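Local structure of C-domain type II peptide synthetase (4ZNM) at residues K265-P268 / F269-M272; R327-V330 / L331-T335; L449-A452 / V453-D457. The protein belongs to the condensation-domain family of peptide synthetases and, as a type II member, is probably a free-standing domain. One frame throughout, in Å; residues are numbered along the deposited sequence. Where two conformers were deposited one is given.

The three local contacts sit on three helices that pack together on one side of the chain's centre: contact 1 at the start of helix 268-284, contact 2 along helix 326-335, contact 3 at the end of helix 435-454. Contacts 1 and 2 are nearest, with centres about 9 Å apart, and probably share a hydrogen bond from Arg334 NH2 to Lys265 O (3.1 Å). Contact 3 lies about 14 Å from contact 2, centre to centre, yet Arg327 NE and Asp457 OD1 close a 2.7 Å salt bridge between them. Contacts 1 and 3 meet through Thr271 and Val453. None of them includes the sodium ligands Ser130, Glu133 and Pro135.

Contact 1: residues K265-P268 / F269-M272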
loop_
_atom_site.group_PDB
_atom_site.type_symbol
_atom_site.label_atom_id
_atom_site.label_comp_id
_atom_site.label_asym_id
_atom_site.label_seq_id
_atom_site.Cartn_x
_atom_site.Cartn_y
_atom_site.Cartn_z
ATOM N N LYS A 265 -7.401 11.801 -21.614
ATOM C CA LYS A 265 -6.230 12.455 -21.070
ATOM C C LYS A 265 -6.284 12.454 -19.543
ATOM O O LYS A 265 -5.889 13.424 -18.899
ATOM C CB LYS A 265 -6.109 13.884 -21.607
ATOM C CG LYS A 265 -6.027 13.925 -23.129
ATOM C CD LYS A 265 -5.277 15.155 -23.676
ATOM C CE LYS A 265 -4.670 14.861 -25.059
ATOM N NZ LYS A 265 -5.672 14.299 -26.018
ATOM N N CYS A 266 -6.802 11.359 -18.979
ATOM C CA CYS A 266 -6.786 11.120 -17.533
ATOM C C CYS A 266 -6.056 9.796 -17.267
ATOM O O CYS A 266 -6.083 8.899 -18.105
ATOM C CB CYS A 266 -8.212 11.070 -16.970
ATOM S SG CYS A 266 -9.244 12.542 -17.315
ATOM N N SER A 267 -5.394 9.656 -16.124
ATOM C CA SER A 267 -4.739 8.384 -15.808
ATOM C C SER A 267 -5.791 7.287 -15.539
ATOM O O SER A 267 -6.940 7.596 -15.154
ATOM C CB SER A 267 -3.831 8.536 -14.604
ATOM O OG SER A 267 -4.632 8.730 -13.457
ATOM N N PRO A 268 -5.412 6.009 -15.707
ATOM C CA PRO A 268 -6.348 4.932 -15.355
ATOM C C PRO A 268 -6.754 4.984 -13.887
ATOM O O PRO A 268 -7.841 4.548 -13.524
ATOM C CB PRO A 268 -5.567 3.652 -15.664
ATOM C CG PRO A 268 -4.553 4.071 -16.720
ATOM C CD PRO A 268 -4.195 5.498 -16.384
ATOM N N PHE A 269 -5.897 5.510 -13.032
ATOM C CA PHE A 269 -6.280 5.607 -11.636
ATOM C C PHE A 269 -7.393 6.612 -11.413
ATOM O O PHE A 269 -8.280 6.374 -10.591
ATOM C CB PHE A 269 -5.124 6.000 -10.739
ATOM C CG PHE A 269 -5.518 6.059 -9.311
ATOM C CD1 PHE A 269 -5.882 4.898 -8.658
ATOM C CD2 PHE A 269 -5.597 7.259 -8.635
ATOM C CE1 PHE A 269 -6.261 4.925 -7.340
ATOM C CE2 PHE A 269 -5.991 7.292 -7.309
ATOM C CZ PHE A 269 -6.321 6.127 -6.667
HETATM N N MSE A 270 -7.329 7.752 -12.103
HETATM C CA MSE A 270 -8.361 8.774 -11.970
HETATM C C MSE A 270 -9.696 8.214 -12.391
HETATM O O MSE A 270 -10.698 8.506 -11.765
HETATM C CB MSE A 270 -8.061 9.995 -12.806
HETATM C CG MSE A 270 -6.972 10.868 -12.289
HETATM SE SE MSE A 270 -6.476 12.213 -13.620
HETATM C CE MSE A 270 -4.978 12.873 -12.548
ATOM N N THR A 271 -9.719 7.455 -13.489
ATOM C CA THR A 271 -10.941 6.764 -13.933
ATOM C C THR A 271 -11.497 5.809 -12.868
ATOM O O THR A 271 -12.696 5.817 -12.569
ATOM C CB THR A 271 -10.690 5.974 -15.228
ATOM O OG1 THR A 271 -10.150 6.854 -16.228
ATOM C CG2 THR A 271 -11.992 5.361 -15.751
HETATM N N MSE A 272 -10.643 4.963 -12.300
HETATM C CA MSE A 272 -11.106 4.010 -11.301
HETATM C C MSE A 272 -11.547 4.728 -9.996
HETATM O O MSE A 272 -12.545 4.343 -9.364
HETATM C CB MSE A 272 -10.012 2.959 -11.046
HETATM C CG MSE A 272 -9.816 1.980 -12.315
HETATM SE SE MSE A 272 -8.500 0.725 -11.858
HETATM C CE MSE A 272 -9.598 -0.437 -10.744
#
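Ser267 caps helix 268-284 by taking the backbone N-H of Met270 onto its hydroxyl oxygen. The bond from Met270 N to Ser267 OG is 3.2 Å long and fairly straight, with an angle of 158° at the hydrogen. What makes it possible is the rotation of the serine: at chi1 70° the hydroxyl stands between its own backbone N and carbonyl carbon, turned over the start of the helix, at the end where the first-turn amides have no preceding turn to bond to.

Backbone bonds then take over. Thr271 N donates to Ser267 O over 3.2 Å, and Met272 N reaches Pro268 O at 3.1 Å. The hydroxyl of Thr271 has its main polar partner elsewhere, in Ser261 of the preceding helix; its approach to Ser267 O is weak at most.

The side chain of Met270, a selenomethionine in the model, packs along the cap. Its CG passes 3.4 Å from Ser267 OG. With CG beside its own backbone N (chi1 -74°), the straight chain runs back along the cap and sets SE in apolar contact with Cys266 CB, 3.9 Å away. Cys266 and Met270 both also touch helix 326-335, while on another side Phe269 and Met272 reach strand 410-416.

Just ahead of the cap, Lys265 leaves helix 251-264 with positive phi and two bonds back into its last turn. A Schellman motif thus ends one helix and a serine N-cap, followed by proline at the first helical position, begins the next; the two caps together make the short turn between helices 251-264 and 268-284.

Contact 2: residues R327-V330 / L331-T335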
loop_
_atom_site.group_PDB
_atom_site.type_symbol
_atom_site.label_atom_id
_atom_site.label_comp_id
_atom_site.label_asym_id
_atom_site.label_seq_id
_atom_site.Cartn_x
_atom_site.Cartn_y
_atom_site.Cartn_z
ATOM N N ARG A 327 -18.047 10.956 -17.788
ATOM C CA ARG A 327 -16.888 11.697 -18.272
ATOM C C ARG A 327 -16.661 12.960 -17.460
ATOM O O ARG A 327 -15.517 13.318 -17.151
ATOM C CB ARG A 327 -17.034 12.051 -19.757
ATOM C CG ARG A 327 -15.800 12.758 -20.327
ATOM C CD ARG A 327 -15.955 13.092 -21.781
ATOM N NE ARG A 327 -16.261 11.908 -22.583
ATOM C CZ ARG A 327 -15.359 10.997 -22.940
ATOM N NH1 ARG A 327 -14.090 11.119 -22.563
ATOM N NH2 ARG A 327 -15.742 9.961 -23.669
ATOM N N GLU A 328 -17.739 13.635 -17.089
ATOM C CA GLU A 328 -17.605 14.848 -16.283
ATOM C C GLU A 328 -17.115 14.519 -14.865
ATOM O O GLU A 328 -16.359 15.288 -14.277
ATOM C CB GLU A 328 -18.936 15.617 -16.231
ATOM C CG GLU A 328 -19.229 16.344 -17.508
ATOM C CD GLU A 328 -20.577 17.085 -17.523
ATOM O OE1 GLU A 328 -21.169 17.340 -16.446
ATOM O OE2 GLU A 328 -21.041 17.407 -18.643
ATOM N N VAL A 329 -17.517 13.380 -14.307
ATOM C CA VAL A 329 -16.979 12.982 -12.993
ATOM C C VAL A 329 -15.449 12.835 -13.083
ATOM O O VAL A 329 -14.706 13.310 -12.208
ATOM C CB VAL A 329 -17.609 11.678 -12.470
ATOM C CG1 VAL A 329 -17.008 11.308 -11.120
ATOM C CG2 VAL A 329 -19.118 11.837 -12.274
ATOM N N VAL A 330 -14.980 12.181 -14.147
ATOM C CA VAL A 330 -13.550 11.929 -14.308
ATOM C C VAL A 330 -12.812 13.261 -14.459
ATOM O O VAL A 330 -11.742 13.464 -13.877
ATOM C CB VAL A 330 -13.272 10.994 -15.515
ATOM C CG1 VAL A 330 -11.774 10.716 -15.660
ATOM C CG2 VAL A 330 -14.003 9.686 -15.346
ATOM N N LEU A 331 -13.381 14.186 -15.223
ATOM C CA LEU A 331 -12.712 15.459 -15.447
ATOM C C LEU A 331 -12.619 16.271 -14.148
ATOM O O LEU A 331 -11.584 16.874 -13.876
ATOM C CB LEU A 331 -13.432 16.259 -16.520
ATOM C CG LEU A 331 -13.318 15.683 -17.933
ATOM C CD1 LEU A 331 -14.228 16.464 -18.846
ATOM C CD2 LEU A 331 -11.893 15.688 -18.478
ATOM N N ARG A 332 -13.677 16.260 -13.338
ATOM C CA ARG A 332 -13.640 16.914 -12.022
ATOM C C ARG A 332 -12.626 16.242 -11.116
ATOM O O ARG A 332 -11.905 16.907 -10.384
ATOM C CB ARG A 332 -15.013 16.909 -11.396
ATOM C CG ARG A 332 -15.946 17.871 -12.154
ATOM C CD ARG A 332 -17.307 17.905 -11.533
ATOM N NE ARG A 332 -18.264 18.573 -12.401
ATOM C CZ ARG A 332 -19.516 18.851 -12.063
ATOM N NH1 ARG A 332 -19.973 18.513 -10.862
ATOM N NH2 ARG A 332 -20.324 19.447 -12.938
ATOM N N THR A 333 -12.538 14.924 -11.221
ATOM C CA THR A 333 -11.576 14.181 -10.429
ATOM C C THR A 333 -10.181 14.632 -10.805
ATOM O O THR A 333 -9.336 14.810 -9.926
ATOM C CB THR A 333 -11.725 12.669 -10.636
ATOM O OG1 THR A 333 -12.983 12.258 -10.102
ATOM C CG2 THR A 333 -10.592 11.880 -9.958
ATOM N N ARG A 334 -9.946 14.828 -12.106
ATOM C CA ARG A 334 -8.623 15.225 -12.591
ATOM C C ARG A 334 -8.259 16.581 -12.004
ATOM O O ARG A 334 -7.138 16.804 -11.555
ATOM C CB ARG A 334 -8.584 15.284 -14.122
ATOM C CG ARG A 334 -7.246 15.727 -14.699
ATOM C CD ARG A 334 -7.242 15.602 -16.206
ATOM N NE ARG A 334 -8.022 16.662 -16.812
ATOM C CZ ARG A 334 -8.324 16.747 -18.108
ATOM N NH1 ARG A 334 -9.040 17.766 -18.561
ATOM N NH2 ARG A 334 -7.942 15.807 -18.946
ATOM N N THR A 335 -9.208 17.501 -12.020
ATOM C CA THR A 335 -8.984 18.791 -11.399
ATOM C C THR A 335 -8.629 18.667 -9.902
ATOM O O THR A 335 -7.688 19.288 -9.413
ATOM C CB THR A 335 -10.224 19.676 -11.539
ATOM O OG1 THR A 335 -10.540 19.844 -12.927
ATOM C CG2 THR A 335 -9.966 21.028 -10.907
#
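Thr333 grips the carbonyl of Val329 twice, one turn back along helix 326-335. Its hydroxyl donates to Val329 O at 2.9 Å, and its backbone N donates to the same oxygen. The hydroxyl comes in from above, 40° out of the carbonyl plane and off the lone pairs. It gets there because OG1 sits beside the threonine's own N, opposite the carbonyl carbon (chi1 -67°), which swings it back toward the preceding turn.

Leu331 lies along the same helix with CG 3.3 Å from Arg327 O, the oxygen that also accepts from Leu331 N. Its CD1 meets the aliphatic part of Arg327, 4.3 Å from CG of that residue. The other methyl, CD2, rests 3.5 Å above one face of the Arg334 guanidinium, toward its rim; NH2 of that guanidinium is bonded to Lys265 O.

Glu328 and Arg332 run side by side in the same direction, with carboxylate and guanidinium planes only 20° apart. Glu328 OE1 and Arg332 NH2 remain 4.2 Å apart, and the oxygen lies well out of the guanidinium plane, so the attraction is one of charge without a directed bond.

Like Arg334, both residues of this pair are held from outside. Glu328 OE1 accepts from Ala324 N just before the helix, while Arg332 NH1 donates to the carbonyls of Asp319 and Ser321. On the inner side, Val329 and Val330 pack on Ala274 of helix 268-284.

The chemistry therefore divides: Val329 O satisfies a buried threonine hydroxyl within the helix, whereas Glu328 OE1 and Arg332 NH1 are bonded to backbone groups nearby, and the two charges probably stabilise one another only through space.

Contact 3: residues L449-A452 / V453-D457; sequences LENA and VARPD
Arg455 lies alongside Asn451, the residue one helical turn earlier. Its backbone N donates to Asn451 O at 3.0 Å, and its CB stands 3.9 Å from that same oxygen. From CB the chain runs out and then bends at chi3 (-60°), which brings the guanidinium beside the asparagine amide, pointing the same way, with Asn451 O over one guanidinium face. Amide and guanidinium planes stand 54° apart. At the tip, NH2 is modelled 2.5 Å from Asn451 OD1, short, and at an angle that does not make a hydrogen bond, so the exact placement of the tip is doubtful; as modelled, CZ is 3.8 Å from OD1 and Asn451 CG lies at the guanidinium edge.

Inward from this pair, Val453 sets CG2 3.3 Å from Leu449 O and faces Leu253 and Thr271 of the neighbouring helices. Ala452 packs on Phe326, and Pro456 on Phe260.

Arg455 is the first residue to leave helical geometry, and Pro456 follows it. Ala452 O lies 3.0 Å from Pro456 N, which carries no hydrogen, so the ladder of backbone bonds closes with Arg455 N and helix 435-454 ends there.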
loop_
_atom_site.group_PDB
_atom_site.type_symbol
_atom_site.label_atom_id
_atom_site.label_comp_id
_atom_site.label_asym_id
_atom_site.label_seq_id
_atom_site.Cartn_x
_atom_site.Cartn_y
_atom_site.Cartn_z
ATOM N N LEU A 449 -17.924 0.408 -12.622
ATOM C CA LEU A 449 -16.770 0.701 -13.481
ATOM C C LEU A 449 -17.024 0.230 -14.907
ATOM O O LEU A 449 -16.753 0.950 -15.862
ATOM C CB LEU A 449 -15.496 0.043 -12.925
ATOM C CG LEU A 449 -14.230 0.160 -13.747
ATOM C CD1 LEU A 449 -13.830 1.617 -13.875
ATOM C CD2 LEU A 449 -13.107 -0.640 -13.101
ATOM N N GLU A 450 -17.558 -0.972 -15.070
ATOM C CA GLU A 450 -17.806 -1.487 -16.419
ATOM C C GLU A 450 -18.779 -0.616 -17.192
ATOM O O GLU A 450 -18.572 -0.295 -18.379
ATOM C CB GLU A 450 -18.346 -2.902 -16.353
ATOM C CG GLU A 450 -18.497 -3.569 -17.710
ATOM C CD GLU A 450 -18.889 -5.031 -17.587
ATOM O OE1 GLU A 450 -18.318 -5.726 -16.715
ATOM O OE2 GLU A 450 -19.770 -5.482 -18.350
ATOM N N ASN A 451 -19.854 -0.238 -16.520
ATOM C CA ASN A 451 -20.906 0.536 -17.157
ATOM C C ASN A 451 -20.457 1.966 -17.439
ATOM O O ASN A 451 -20.828 2.559 -18.440
ATOM C CB ASN A 451 -22.146 0.514 -16.281
ATOM C CG ASN A 451 -22.882 -0.792 -16.397
ATOM O OD1 ASN A 451 -22.998 -1.343 -17.494
ATOM N ND2 ASN A 451 -23.375 -1.306 -15.279
ATOM N N ALA A 452 -19.612 2.491 -16.574
ATOM C CA ALA A 452 -19.119 3.848 -16.748
ATOM C C ALA A 452 -18.267 3.998 -18.010
ATOM O O ALA A 452 -18.467 4.944 -18.761
ATOM C CB ALA A 452 -18.326 4.275 -15.526
ATOM N N VAL A 453 -17.317 3.086 -18.239
ATOM C CA VAL A 453 -16.396 3.238 -19.366
ATOM C C VAL A 453 -17.049 2.746 -20.656
ATOM O O VAL A 453 -16.673 3.177 -21.737
ATOM C CB VAL A 453 -15.063 2.504 -19.132
ATOM C CG1 VAL A 453 -14.291 3.152 -18.010
ATOM C CG2 VAL A 453 -15.308 1.052 -18.875
ATOM N N ALA A 454 -18.045 1.875 -20.542
ATOM C CA ALA A 454 -18.839 1.484 -21.712
ATOM C C ALA A 454 -19.723 2.635 -22.213
ATOM O O ALA A 454 -19.867 2.816 -23.417
ATOM C CB ALA A 454 -19.694 0.267 -21.390
ATOM N N ARG A 455 -20.323 3.407 -21.305
ATOM C CA ARG A 455 -21.176 4.517 -21.730
ATOM C C ARG A 455 -20.849 5.803 -20.979
ATOM O O ARG A 455 -21.674 6.327 -20.235
ATOM C CB ARG A 455 -22.647 4.146 -21.545
ATOM C CG ARG A 455 -23.168 3.128 -22.559
ATOM C CD ARG A 455 -24.445 2.418 -22.086
ATOM N NE ARG A 455 -24.237 1.679 -20.839
ATOM C CZ ARG A 455 -23.701 0.461 -20.759
ATOM N NH1 ARG A 455 -23.307 -0.185 -21.855
ATOM N NH2 ARG A 455 -23.552 -0.117 -19.572
ATOM N N PRO A 456 -19.641 6.330 -21.199
ATOM C CA PRO A 456 -19.101 7.441 -20.403
ATOM C C PRO A 456 -19.811 8.775 -20.616
ATOM O O PRO A 456 -19.648 9.680 -19.796
ATOM C CB PRO A 456 -17.645 7.524 -20.877
ATOM C CG PRO A 456 -17.679 6.985 -22.299
ATOM C CD PRO A 456 -18.686 5.864 -22.223
ATOM N N ASP A 457 -20.559 8.917 -21.705
ATOM C CA ASP A 457 -21.194 10.209 -21.997
ATOM C C ASP A 457 -22.710 10.167 -21.750
ATOM O O ASP A 457 -23.423 11.175 -21.918
ATOM C CB ASP A 457 -20.863 10.638 -23.431
ATOM C CG ASP A 457 -19.370 10.953 -23.615
ATOM O OD1 ASP A 457 -18.925 12.044 -23.183
ATOM O OD2 ASP A 457 -18.627 10.105 -24.157
#